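Local coordinates for toll-like receptor 13 (Mus musculus, PDB 4Z0C), which recognises bacterial 23S ribosomal RNA and signals through MYD88 and TRAF6 to activate NF-kappa-B and the inflammatory response, at residues 74-80 and 100-105; 121-126 and 147-152; 342-348 and 368-374. All coordinates share one frame; numbering follows the deposited sequence.

Interaction 1: 74-80 and 100-105. With NAG (2-acetamido-2-deoxy-beta-D-glucopyranose), chain L.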
loop_
_atom_site.group_PDB
_atom_site.type_symbol
_atom_site.label_atom_id
_atom_site.label_comp_id
_atom_site.label_asym_id
_atom_site.label_seq_id
_atom_site.Cartn_x
_atom_site.Cartn_y
_atom_site.Cartn_z
ATOM N N ILE A 74 -13.900 -41.890 -18.318
ATOM C CA ILE A 74 -12.585 -42.219 -18.843
ATOM C C ILE A 74 -12.705 -43.574 -19.519
ATOM O O ILE A 74 -12.810 -44.607 -18.834
ATOM C CB ILE A 74 -11.533 -42.316 -17.714
ATOM C CG1 ILE A 74 -11.650 -41.116 -16.764
ATOM C CG2 ILE A 74 -10.114 -42.456 -18.300
ATOM C CD1 ILE A 74 -10.427 -40.883 -15.889
ATOM N N ASP A 75 -12.692 -43.573 -20.854
ATOM C CA ASP A 75 -12.894 -44.801 -21.601
ATOM C C ASP A 75 -11.736 -45.764 -21.409
ATOM O O ASP A 75 -10.590 -45.346 -21.240
ATOM C CB ASP A 75 -13.035 -44.521 -23.097
ATOM C CG ASP A 75 -14.264 -43.708 -23.432
ATOM O OD1 ASP A 75 -15.270 -43.804 -22.696
ATOM O OD2 ASP A 75 -14.226 -42.995 -24.466
ATOM N N GLU A 76 -12.050 -47.053 -21.455
ATOM C CA GLU A 76 -11.038 -48.105 -21.550
ATOM C C GLU A 76 -10.112 -47.803 -22.733
ATOM O O GLU A 76 -10.572 -47.459 -23.821
ATOM C CB GLU A 76 -11.712 -49.464 -21.741
ATOM C CG GLU A 76 -11.233 -50.549 -20.792
ATOM C CD GLU A 76 -10.201 -51.511 -21.406
ATOM O OE1 GLU A 76 -9.764 -51.304 -22.567
ATOM O OE2 GLU A 76 -9.831 -52.489 -20.709
ATOM N N GLY A 77 -8.807 -47.875 -22.497
ATOM C CA GLY A 77 -7.829 -47.525 -23.512
ATOM C C GLY A 77 -7.299 -46.094 -23.391
ATOM O O GLY A 77 -6.260 -45.771 -23.974
ATOM N N ALA A 78 -7.985 -45.252 -22.616
ATOM C CA ALA A 78 -7.655 -43.823 -22.523
ATOM C C ALA A 78 -6.163 -43.500 -22.487
ATOM O O ALA A 78 -5.679 -42.652 -23.252
ATOM C CB ALA A 78 -8.343 -43.204 -21.334
ATOM N N PHE A 79 -5.442 -44.212 -21.626
ATOM C CA PHE A 79 -4.018 -43.972 -21.403
ATOM C C PHE A 79 -3.064 -44.960 -22.106
ATOM O O PHE A 79 -1.926 -45.143 -21.657
ATOM C CB PHE A 79 -3.733 -43.950 -19.903
ATOM C CG PHE A 79 -4.634 -43.034 -19.139
ATOM C CD1 PHE A 79 -4.469 -41.653 -19.210
ATOM C CD2 PHE A 79 -5.653 -43.543 -18.341
ATOM C CE1 PHE A 79 -5.311 -40.800 -18.490
ATOM C CE2 PHE A 79 -6.504 -42.694 -17.623
ATOM C CZ PHE A 79 -6.329 -41.332 -17.694
ATOM N N ARG A 80 -3.523 -45.614 -23.173
ATOM C CA ARG A 80 -2.647 -46.544 -23.905
ATOM C C ARG A 80 -1.425 -45.864 -24.528
ATOM O O ARG A 80 -1.502 -44.729 -24.997
ATOM C CB ARG A 80 -3.418 -47.373 -24.942
ATOM C CG ARG A 80 -3.738 -48.782 -24.430
ATOM C CD ARG A 80 -4.760 -49.558 -25.264
ATOM N NE ARG A 80 -5.165 -50.794 -24.586
ATOM C CZ ARG A 80 -4.357 -51.828 -24.357
ATOM N NH1 ARG A 80 -3.092 -51.784 -24.757
ATOM N NH2 ARG A 80 -4.809 -52.906 -23.726
ATOM N N ASN A 100 -12.047 -49.906 -15.546
ATOM C CA ASN A 100 -10.775 -50.471 -15.979
ATOM C C ASN A 100 -10.095 -49.651 -17.084
ATOM O O ASN A 100 -9.805 -50.163 -18.166
ATOM C CB ASN A 100 -11.043 -51.891 -16.440
ATOM C CG ASN A 100 -11.723 -52.710 -15.363
ATOM O OD1 ASN A 100 -11.139 -52.981 -14.316
ATOM N ND2 ASN A 100 -12.990 -53.051 -15.585
ATOM N N SER A 101 -9.850 -48.371 -16.804
ATOM C CA SER A 101 -9.284 -47.436 -17.781
ATOM C C SER A 101 -7.752 -47.280 -17.805
ATOM O O SER A 101 -7.224 -46.497 -18.585
ATOM C CB SER A 101 -9.917 -46.063 -17.554
ATOM O OG SER A 101 -11.298 -46.177 -17.242
ATOM N N PHE A 102 -7.043 -48.070 -17.015
ATOM C CA PHE A 102 -5.607 -47.871 -16.781
ATOM C C PHE A 102 -4.571 -48.719 -17.526
ATOM O O PHE A 102 -3.408 -48.749 -17.118
ATOM C CB PHE A 102 -5.352 -47.916 -15.272
ATOM C CG PHE A 102 -6.222 -46.966 -14.514
ATOM C CD1 PHE A 102 -5.922 -45.606 -14.489
ATOM C CD2 PHE A 102 -7.397 -47.403 -13.928
ATOM C CE1 PHE A 102 -6.736 -44.720 -13.816
ATOM C CE2 PHE A 102 -8.216 -46.514 -13.262
ATOM C CZ PHE A 102 -7.884 -45.169 -13.207
ATOM N N GLU A 103 -4.970 -49.416 -18.586
ATOM C CA GLU A 103 -3.999 -50.215 -19.328
ATOM C C GLU A 103 -2.927 -49.326 -19.979
ATOM O O GLU A 103 -3.217 -48.267 -20.529
ATOM C CB GLU A 103 -4.692 -51.087 -20.382
ATOM C CG GLU A 103 -3.946 -52.395 -20.697
ATOM C CD GLU A 103 -4.147 -53.502 -19.643
ATOM O OE1 GLU A 103 -5.266 -53.635 -19.097
ATOM O OE2 GLU A 103 -3.176 -54.243 -19.364
ATOM N N GLY A 104 -1.680 -49.773 -19.887
ATOM C CA GLY A 104 -0.549 -49.059 -20.444
ATOM C C GLY A 104 0.263 -48.279 -19.433
ATOM O O GLY A 104 1.394 -47.877 -19.701
ATOM N N LEU A 105 -0.290 -48.087 -18.243
ATOM C CA LEU A 105 0.362 -47.217 -17.272
ATOM C C LEU A 105 1.353 -48.006 -16.441
ATOM O O LEU A 105 1.338 -47.937 -15.211
ATOM C CB LEU A 105 -0.677 -46.519 -16.401
ATOM C CG LEU A 105 -1.520 -45.537 -17.211
ATOM C CD1 LEU A 105 -2.749 -45.118 -16.434
ATOM C CD2 LEU A 105 -0.684 -44.307 -17.609
HETATM C C1 NAG L . -17.501 -46.199 -15.274
HETATM C C2 NAG L . -17.511 -44.703 -15.615
HETATM C C3 NAG L . -18.852 -44.029 -15.337
HETATM C C4 NAG L . -20.038 -44.872 -15.799
HETATM C C5 NAG L . -19.865 -46.337 -15.401
HETATM C C6 NAG L . -20.981 -47.223 -15.961
HETATM C C7 NAG L . -15.473 -43.379 -15.494
HETATM C C8 NAG L . -14.818 -42.267 -14.729
HETATM N N2 NAG L . -16.470 -44.008 -14.884
HETATM O O3 NAG L . -18.873 -42.786 -16.004
HETATM O O4 NAG L . -21.211 -44.361 -15.201
HETATM O O5 NAG L . -18.621 -46.827 -15.857
HETATM O O6 NAG L . -20.768 -47.495 -17.331
HETATM O O7 NAG L . -15.079 -43.661 -16.622
#
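The phenyl ring of F79 turns its edge to the backbone of S101, with CD2 lying 3.4 Å from S101 O and the oxygen close to the ring plane. L105 reaches the base of the same side chain, its CD1 resting 3.8 Å from F79 CB, and the two side chains run at a slant to one another. The first torsion of F79 keeps CG beside the backbone N and directs the ring inward, where one of its faces carries A78 CB near the rim. F102 follows one turn on: its CD1 comes within 4.3 Å of F79 CE2.

These are equivalent positions in successive leucine-rich repeats, LRR 2 and LRR 3, on the convex side of the ectodomain solenoid; the two phenylalanines are consistent with the phenylalanine spine of Toll-like receptor ectodomains, which F126 would continue.

At the start of the contact S101 OG donates to I74 O over 2.7 Å, approaching from above the carbonyl plane, 38° out of it. The serine CB meanwhile packs on I74 CG2. I74 also gives its backbone N-H to O7 of the N-acetylglucosamine at 2.7 Å in a nearly straight bond (172°); this sugar, probably carried by N99, is further held by W72 O and S97 O.

Toward the surface, R80 and E103 lie side by side and point the same way. E103 CG stands opposite its backbone N (chi1 -151°), which lays it over one face of the R80 guanidinium, 3.2 Å from NH2; the bend at chi2 then turns the carboxylate. That group stays apart, with E103 OE1 4.7 Å from R80 NH2, so the opposite charges probably attract without a direct bridge. E76 swings its CG against N100 O, 3.0 Å away.

Interaction 2: 121-126 and 147-152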
loop_
_atom_site.group_PDB
_atom_site.type_symbol
_atom_site.label_atom_id
_atom_site.label_comp_id
_atom_site.label_asym_id
_atom_site.label_seq_id
_atom_site.Cartn_x
_atom_site.Cartn_y
_atom_site.Cartn_z
ATOM N N ILE A 121 -14.665 -48.826 -6.904
ATOM C CA ILE A 121 -13.576 -49.052 -7.839
ATOM C C ILE A 121 -13.667 -50.497 -8.285
ATOM O O ILE A 121 -13.738 -51.404 -7.451
ATOM C CB ILE A 121 -12.207 -48.841 -7.183
ATOM C CG1 ILE A 121 -12.090 -47.425 -6.600
ATOM C CG2 ILE A 121 -11.102 -49.110 -8.190
ATOM C CD1 ILE A 121 -10.703 -47.094 -6.084
ATOM N N HIS A 122 -13.682 -50.719 -9.594
ATOM C CA HIS A 122 -13.797 -52.070 -10.108
ATOM C C HIS A 122 -12.616 -52.907 -9.634
ATOM O O HIS A 122 -11.482 -52.415 -9.563
ATOM C CB HIS A 122 -13.887 -52.107 -11.634
ATOM C CG HIS A 122 -14.176 -53.476 -12.169
ATOM N ND1 HIS A 122 -13.186 -54.380 -12.474
ATOM C CD2 HIS A 122 -15.352 -54.105 -12.413
ATOM C CE1 HIS A 122 -13.736 -55.505 -12.901
ATOM N NE2 HIS A 122 -15.049 -55.362 -12.869
ATOM N N LYS A 123 -12.912 -54.158 -9.287
ATOM C CA LYS A 123 -11.932 -55.108 -8.777
ATOM C C LYS A 123 -10.624 -55.127 -9.566
ATOM O O LYS A 123 -9.546 -55.279 -8.990
ATOM C CB LYS A 123 -12.538 -56.510 -8.805
ATOM C CG LYS A 123 -11.830 -57.514 -7.921
ATOM C CD LYS A 123 -12.545 -58.868 -7.937
ATOM C CE LYS A 123 -12.983 -59.249 -9.342
ATOM N NZ LYS A 123 -12.021 -60.191 -9.988
ATOM N N ASP A 124 -10.722 -54.971 -10.880
ATOM C CA ASP A 124 -9.552 -55.093 -11.751
ATOM C C ASP A 124 -9.070 -53.770 -12.317
ATOM O O ASP A 124 -8.278 -53.756 -13.265
ATOM C CB ASP A 124 -9.836 -56.042 -12.909
ATOM C CG ASP A 124 -10.184 -57.433 -12.442
ATOM O OD1 ASP A 124 -9.399 -58.004 -11.650
ATOM O OD2 ASP A 124 -11.245 -57.947 -12.858
ATOM N N ALA A 125 -9.553 -52.661 -11.759
ATOM C CA ALA A 125 -9.187 -51.354 -12.291
ATOM C C ALA A 125 -7.672 -51.139 -12.272
ATOM O O ALA A 125 -7.114 -50.662 -13.241
ATOM C CB ALA A 125 -9.904 -50.259 -11.555
ATOM N N PHE A 126 -7.008 -51.560 -11.199
ATOM C CA PHE A 126 -5.591 -51.231 -10.983
ATOM C C PHE A 126 -4.567 -52.301 -11.398
ATOM O O PHE A 126 -3.366 -52.128 -11.169
ATOM C CB PHE A 126 -5.370 -50.826 -9.509
ATOM C CG PHE A 126 -6.171 -49.638 -9.087
ATOM C CD1 PHE A 126 -6.397 -48.586 -9.973
ATOM C CD2 PHE A 126 -6.719 -49.567 -7.818
ATOM C CE1 PHE A 126 -7.136 -47.479 -9.588
ATOM C CE2 PHE A 126 -7.466 -48.461 -7.426
ATOM C CZ PHE A 126 -7.672 -47.420 -8.315
ATOM N N GLY A 147 -14.674 -53.039 -0.805
ATOM C CA GLY A 147 -14.477 -52.818 -2.229
ATOM C C GLY A 147 -13.150 -52.163 -2.580
ATOM O O GLY A 147 -12.552 -52.484 -3.595
ATOM N N ILE A 148 -12.704 -51.218 -1.757
ATOM C CA ILE A 148 -11.408 -50.584 -1.976
ATOM C C ILE A 148 -10.294 -51.606 -1.774
ATOM O O ILE A 148 -9.357 -51.670 -2.561
ATOM C CB ILE A 148 -11.171 -49.371 -1.034
ATOM C CG1 ILE A 148 -12.274 -48.331 -1.210
ATOM C CG2 ILE A 148 -9.807 -48.747 -1.320
ATOM C CD1 ILE A 148 -12.317 -47.762 -2.604
ATOM N N LEU A 149 -10.397 -52.404 -0.714
ATOM C CA LEU A 149 -9.423 -53.466 -0.458
ATOM C C LEU A 149 -9.330 -54.474 -1.602
ATOM O O LEU A 149 -8.239 -54.918 -1.952
ATOM C CB LEU A 149 -9.716 -54.177 0.862
ATOM C CG LEU A 149 -9.217 -53.467 2.118
ATOM C CD1 LEU A 149 -9.740 -54.164 3.353
ATOM C CD2 LEU A 149 -7.701 -53.436 2.131
ATOM N N GLU A 150 -10.470 -54.831 -2.184
ATOM C CA GLU A 150 -10.477 -55.694 -3.364
ATOM C C GLU A 150 -9.678 -55.078 -4.489
ATOM O O GLU A 150 -8.971 -55.773 -5.221
ATOM C CB GLU A 150 -11.908 -55.945 -3.843
ATOM C CG GLU A 150 -12.680 -56.985 -3.034
ATOM C CD GLU A 150 -12.168 -58.400 -3.265
ATOM O OE1 GLU A 150 -11.637 -59.011 -2.313
ATOM O OE2 GLU A 150 -12.308 -58.903 -4.404
ATOM N N ALA A 151 -9.792 -53.762 -4.623
ATOM C CA ALA A 151 -9.197 -53.068 -5.761
ATOM C C ALA A 151 -7.709 -52.822 -5.576
ATOM O O ALA A 151 -6.978 -52.696 -6.548
ATOM C CB ALA A 151 -9.932 -51.769 -6.042
ATOM N N VAL A 152 -7.254 -52.789 -4.330
ATOM C CA VAL A 152 -5.854 -52.472 -4.073
ATOM C C VAL A 152 -4.986 -53.593 -3.487
ATOM O O VAL A 152 -3.757 -53.480 -3.505
ATOM C CB VAL A 152 -5.712 -51.174 -3.205
ATOM C CG1 VAL A 152 -6.422 -50.000 -3.879
ATOM C CG2 VAL A 152 -6.225 -51.391 -1.798
HETATM O O HOH W 1 -12.671 -53.453 -5.923
HETATM O O HOH W 2 -7.544 -53.240 -9.478
#
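K123 O and A151 O are joined by one water, which donates to both, at 2.9 Å from K123 O and 3.0 Å from A151 O, and accepts from F126 N. Three backbone groups thus grip a single molecule; no direct hydrogen bond crosses here, and this water links the turn to the helix. A second water donates to I121 O, 2.8 Å away, and to G147 O.

Between the waters the contact is oily. A151 presents its methyl to the turn, and CB sits 3.6 Å from I121 CG2. The I121 torsion (chi1 -58°) sets CG2 anti to the backbone N, facing the helix, while its CD1 goes on to meet I148 CD1 at 3.9 Å. F126 offers an edge: near its ring plane lie A151 O, 3.4 Å from CD2, and V152 CG1, 4.0 Å from the same F126 CD2. That ring and V152 run alongside each other, and both reach L135 of strand 134-136.

At the surface K123 lays its CD methylene 3.5 Å from E150 OE2, while its ammonium stays away from that carboxylate. The charged end of E150 is taken by R176. Here helix 145-152 takes the place that an irregular loop holds in turns such as 100-105, on the convex side of the leucine-rich-repeat solenoid, packing LRR 5 on LRR 4.

Interaction 3: 342-348 and 368-374. With NAG (2-acetamido-2-deoxy-beta-D-glucopyranose), chain Q.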
loop_
_atom_site.group_PDB
_atom_site.type_symbol
_atom_site.label_atom_id
_atom_site.label_comp_id
_atom_site.label_asym_id
_atom_site.label_seq_id
_atom_site.Cartn_x
_atom_site.Cartn_y
_atom_site.Cartn_z
ATOM N N PHE A 342 2.547 -15.443 31.258
ATOM C CA PHE A 342 3.730 -15.380 32.105
ATOM C C PHE A 342 4.516 -16.663 32.049
ATOM O O PHE A 342 3.946 -17.753 32.123
ATOM C CB PHE A 342 3.375 -15.032 33.563
ATOM C CG PHE A 342 4.582 -14.775 34.426
ATOM C CD1 PHE A 342 5.272 -13.573 34.335
ATOM C CD2 PHE A 342 5.035 -15.733 35.319
ATOM C CE1 PHE A 342 6.392 -13.340 35.128
ATOM C CE2 PHE A 342 6.151 -15.508 36.115
ATOM C CZ PHE A 342 6.826 -14.321 36.024
ATOM N N ILE A 343 5.828 -16.533 31.911
ATOM C CA ILE A 343 6.694 -17.704 31.882
ATOM C C ILE A 343 8.036 -17.264 32.444
ATOM O O ILE A 343 8.440 -16.117 32.257
ATOM C CB ILE A 343 6.821 -18.261 30.438
ATOM C CG1 ILE A 343 7.328 -19.699 30.423
ATOM C CG2 ILE A 343 7.669 -17.346 29.542
ATOM C CD1 ILE A 343 6.791 -20.458 29.248
ATOM N N ASN A 344 8.712 -18.138 33.178
ATOM C CA ASN A 344 9.995 -17.743 33.757
ATOM C C ASN A 344 11.039 -18.851 33.905
ATOM O O ASN A 344 10.929 -19.914 33.330
ATOM C CB ASN A 344 9.774 -17.021 35.091
ATOM C CG ASN A 344 9.371 -17.964 36.218
ATOM O OD1 ASN A 344 9.287 -19.188 36.044
ATOM N ND2 ASN A 344 9.124 -17.395 37.390
ATOM N N ASN A 345 12.031 -18.572 34.735
ATOM C CA ASN A 345 13.175 -19.434 34.980
ATOM C C ASN A 345 12.889 -20.787 35.635
ATOM O O ASN A 345 13.677 -21.716 35.526
ATOM C CB ASN A 345 14.129 -18.663 35.900
ATOM C CG ASN A 345 15.477 -18.495 35.296
ATOM O OD1 ASN A 345 15.703 -18.988 34.192
ATOM N ND2 ASN A 345 16.368 -17.748 35.953
ATOM N N ARG A 346 11.753 -20.893 36.303
ATOM C CA ARG A 346 11.460 -22.062 37.108
ATOM C C ARG A 346 10.827 -23.200 36.346
ATOM O O ARG A 346 10.841 -24.340 36.822
ATOM C CB ARG A 346 10.550 -21.696 38.286
ATOM C CG ARG A 346 11.109 -20.678 39.259
ATOM C CD ARG A 346 12.389 -21.160 39.927
ATOM N NE ARG A 346 12.824 -20.229 40.968
ATOM C CZ ARG A 346 12.170 -20.033 42.112
ATOM N NH1 ARG A 346 11.050 -20.700 42.359
ATOM N NH2 ARG A 346 12.631 -19.168 43.006
ATOM N N THR A 347 10.253 -22.900 35.186
ATOM C CA THR A 347 9.502 -23.930 34.472
ATOM C C THR A 347 10.358 -24.924 33.690
ATOM O O THR A 347 10.008 -26.097 33.598
ATOM C CB THR A 347 8.428 -23.325 33.540
ATOM O OG1 THR A 347 7.449 -24.333 33.236
ATOM C CG2 THR A 347 9.056 -22.789 32.241
ATOM N N TRP A 348 11.480 -24.459 33.150
ATOM C CA TRP A 348 12.306 -25.270 32.259
ATOM C C TRP A 348 13.770 -25.182 32.661
ATOM O O TRP A 348 14.666 -25.157 31.816
ATOM C CB TRP A 348 12.128 -24.833 30.808
ATOM C CG TRP A 348 12.208 -23.335 30.577
ATOM C CD1 TRP A 348 13.062 -22.438 31.174
ATOM C CD2 TRP A 348 11.379 -22.569 29.701
ATOM N NE1 TRP A 348 12.815 -21.160 30.711
ATOM C CE2 TRP A 348 11.783 -21.216 29.809
ATOM C CE3 TRP A 348 10.327 -22.891 28.840
ATOM C CZ2 TRP A 348 11.184 -20.203 29.077
ATOM C CZ3 TRP A 348 9.731 -21.874 28.111
ATOM C CH2 TRP A 348 10.158 -20.544 28.243
ATOM N N PRO A 368 10.107 -11.954 31.951
ATOM C CA PRO A 368 10.987 -11.489 33.025
ATOM C C PRO A 368 12.451 -11.774 32.737
ATOM O O PRO A 368 12.770 -12.589 31.865
ATOM C CB PRO A 368 10.505 -12.292 34.238
ATOM C CG PRO A 368 9.883 -13.503 33.667
ATOM C CD PRO A 368 9.265 -13.084 32.363
ATOM N N ASP A 369 13.321 -11.108 33.493
ATOM C CA ASP A 369 14.766 -11.275 33.400
ATOM C C ASP A 369 15.166 -12.741 33.539
ATOM O O ASP A 369 14.637 -13.459 34.385
ATOM C CB ASP A 369 15.453 -10.459 34.492
ATOM C CG ASP A 369 15.111 -8.988 34.420
ATOM O OD1 ASP A 369 14.638 -8.540 33.349
ATOM O OD2 ASP A 369 15.288 -8.288 35.443
ATOM N N PHE A 370 16.099 -13.159 32.689
ATOM C CA PHE A 370 16.659 -14.513 32.684
ATOM C C PHE A 370 15.665 -15.637 32.388
ATOM O O PHE A 370 15.993 -16.793 32.572
ATOM C CB PHE A 370 17.428 -14.783 33.982
ATOM C CG PHE A 370 18.338 -13.661 34.379
ATOM C CD1 PHE A 370 19.581 -13.525 33.794
ATOM C CD2 PHE A 370 17.930 -12.714 35.311
ATOM C CE1 PHE A 370 20.422 -12.472 34.147
ATOM C CE2 PHE A 370 18.763 -11.651 35.672
ATOM C CZ PHE A 370 20.011 -11.529 35.091
ATOM N N ALA A 371 14.479 -15.299 31.886
ATOM C CA ALA A 371 13.450 -16.299 31.583
ATOM C C ALA A 371 13.950 -17.435 30.707
ATOM O O ALA A 371 13.640 -18.596 30.967
ATOM C CB ALA A 371 12.231 -15.650 30.939
ATOM N N PHE A 372 14.694 -17.105 29.655
ATOM C CA PHE A 372 15.162 -18.132 28.732
ATOM C C PHE A 372 16.568 -18.645 29.059
ATOM O O PHE A 372 17.050 -19.594 28.438
ATOM C CB PHE A 372 15.103 -17.617 27.287
ATOM C CG PHE A 372 13.713 -17.325 26.812
ATOM C CD1 PHE A 372 12.914 -18.337 26.314
ATOM C CD2 PHE A 372 13.200 -16.041 26.873
ATOM C CE1 PHE A 372 11.628 -18.076 25.886
ATOM C CE2 PHE A 372 11.913 -15.776 26.455
ATOM C CZ PHE A 372 11.125 -16.785 25.961
ATOM N N SER A 373 17.195 -18.061 30.075
ATOM C CA SER A 373 18.598 -18.345 30.382
ATOM C C SER A 373 19.026 -19.815 30.614
ATOM O O SER A 373 20.162 -20.176 30.284
ATOM C CB SER A 373 19.067 -17.468 31.536
ATOM O OG SER A 373 19.005 -16.105 31.176
ATOM N N PRO A 374 18.142 -20.665 31.182
ATOM C CA PRO A 374 18.600 -22.054 31.308
ATOM C C PRO A 374 18.789 -22.742 29.952
ATOM O O PRO A 374 19.535 -23.719 29.861
ATOM C CB PRO A 374 17.457 -22.738 32.069
ATOM C CG PRO A 374 16.672 -21.645 32.678
ATOM C CD PRO A 374 16.791 -20.495 31.741
HETATM C C1 NAG Q . 16.031 -17.423 37.309
HETATM C C2 NAG Q . 17.545 -17.220 37.128
HETATM C C3 NAG Q . 18.130 -16.256 38.173
HETATM C C4 NAG Q . 17.265 -15.000 38.282
HETATM C C5 NAG Q . 15.830 -15.435 38.555
HETATM C C6 NAG Q . 14.867 -14.297 38.885
HETATM C C7 NAG Q . 19.002 -18.983 36.162
HETATM C C8 NAG Q . 19.869 -20.158 36.521
HETATM N N2 NAG Q . 18.243 -18.498 37.156
HETATM O O3 NAG Q . 19.463 -15.917 37.843
HETATM O O4 NAG Q . 17.740 -14.131 39.283
HETATM O O5 NAG Q . 15.392 -16.160 37.419
HETATM O O6 NAG Q . 14.505 -13.578 37.726
HETATM O O7 NAG Q . 19.008 -18.525 35.011
#
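W348 closes the turn of LRR 13 onto A371 and its neighbours in LRR 14, on the convex flank of the leucine-rich-repeat solenoid, and its indole can be followed outward. From CB the first torsion (chi1 47°) puts CG between the backbone N and the carbonyl carbon, folding the ring back over its own turn, so that N344 O and T347 CG2 lie over one face near the rim. CD1 comes next and touches P374 CG at 4.0 Å, the two side chains crossing at about a right angle. NE1 then donates to A371 O across 2.7 Å at an N-H...O angle of 154°. The oxygen lies in the indole plane and is met nearly along the C=O axis, which fixes the rotation of the ring. Farther out CZ2 runs beside F372 CD1, and the tip, CH2, reaches F372 CE1 at 3.7 Å. The six-membered ring of W348 and the F372 ring are roughly parallel, their planes 28° apart, but slid so far that they barely overlap; F372 passes the aromatic contact on to F396 and is met edge-to-face by F367.

At the other end P368 wedges against the strand end 342-343: its CD presses within 3.1 Å of I343 O, and its CG sits 3.8 Å from F342 CE1. N345 crosses P374 with its amide and carries an N-linked N-acetylglucosamine, bonded from ND2 to C1. The sugar leans over LRR 14, where its O6 makes a weak hydrogen bond to D369 O and its C4 lies 3.8 Å from F370 CD2.

How the interactions relate
From the N terminus, interaction 1 joins LRR 2 to LRR 3, interaction 2 joins LRR 4 to LRR 5, and interaction 3, far along the chain, joins LRR 13 to LRR 14. Each closes a loop of about twenty residues, one solenoid turn including its short concave strand, before the next opens; none nests or crosses. Interactions 1 and 2 are neighbours, with centres 15 Å apart, and they meet directly where F102 CD2 packs 3.3 Å from A125 O, making a continuous run from LRR 2 to LRR 5. Interaction 3 lies apart, its centre 63 Å from that of interaction 1 and across the chain's centre from it.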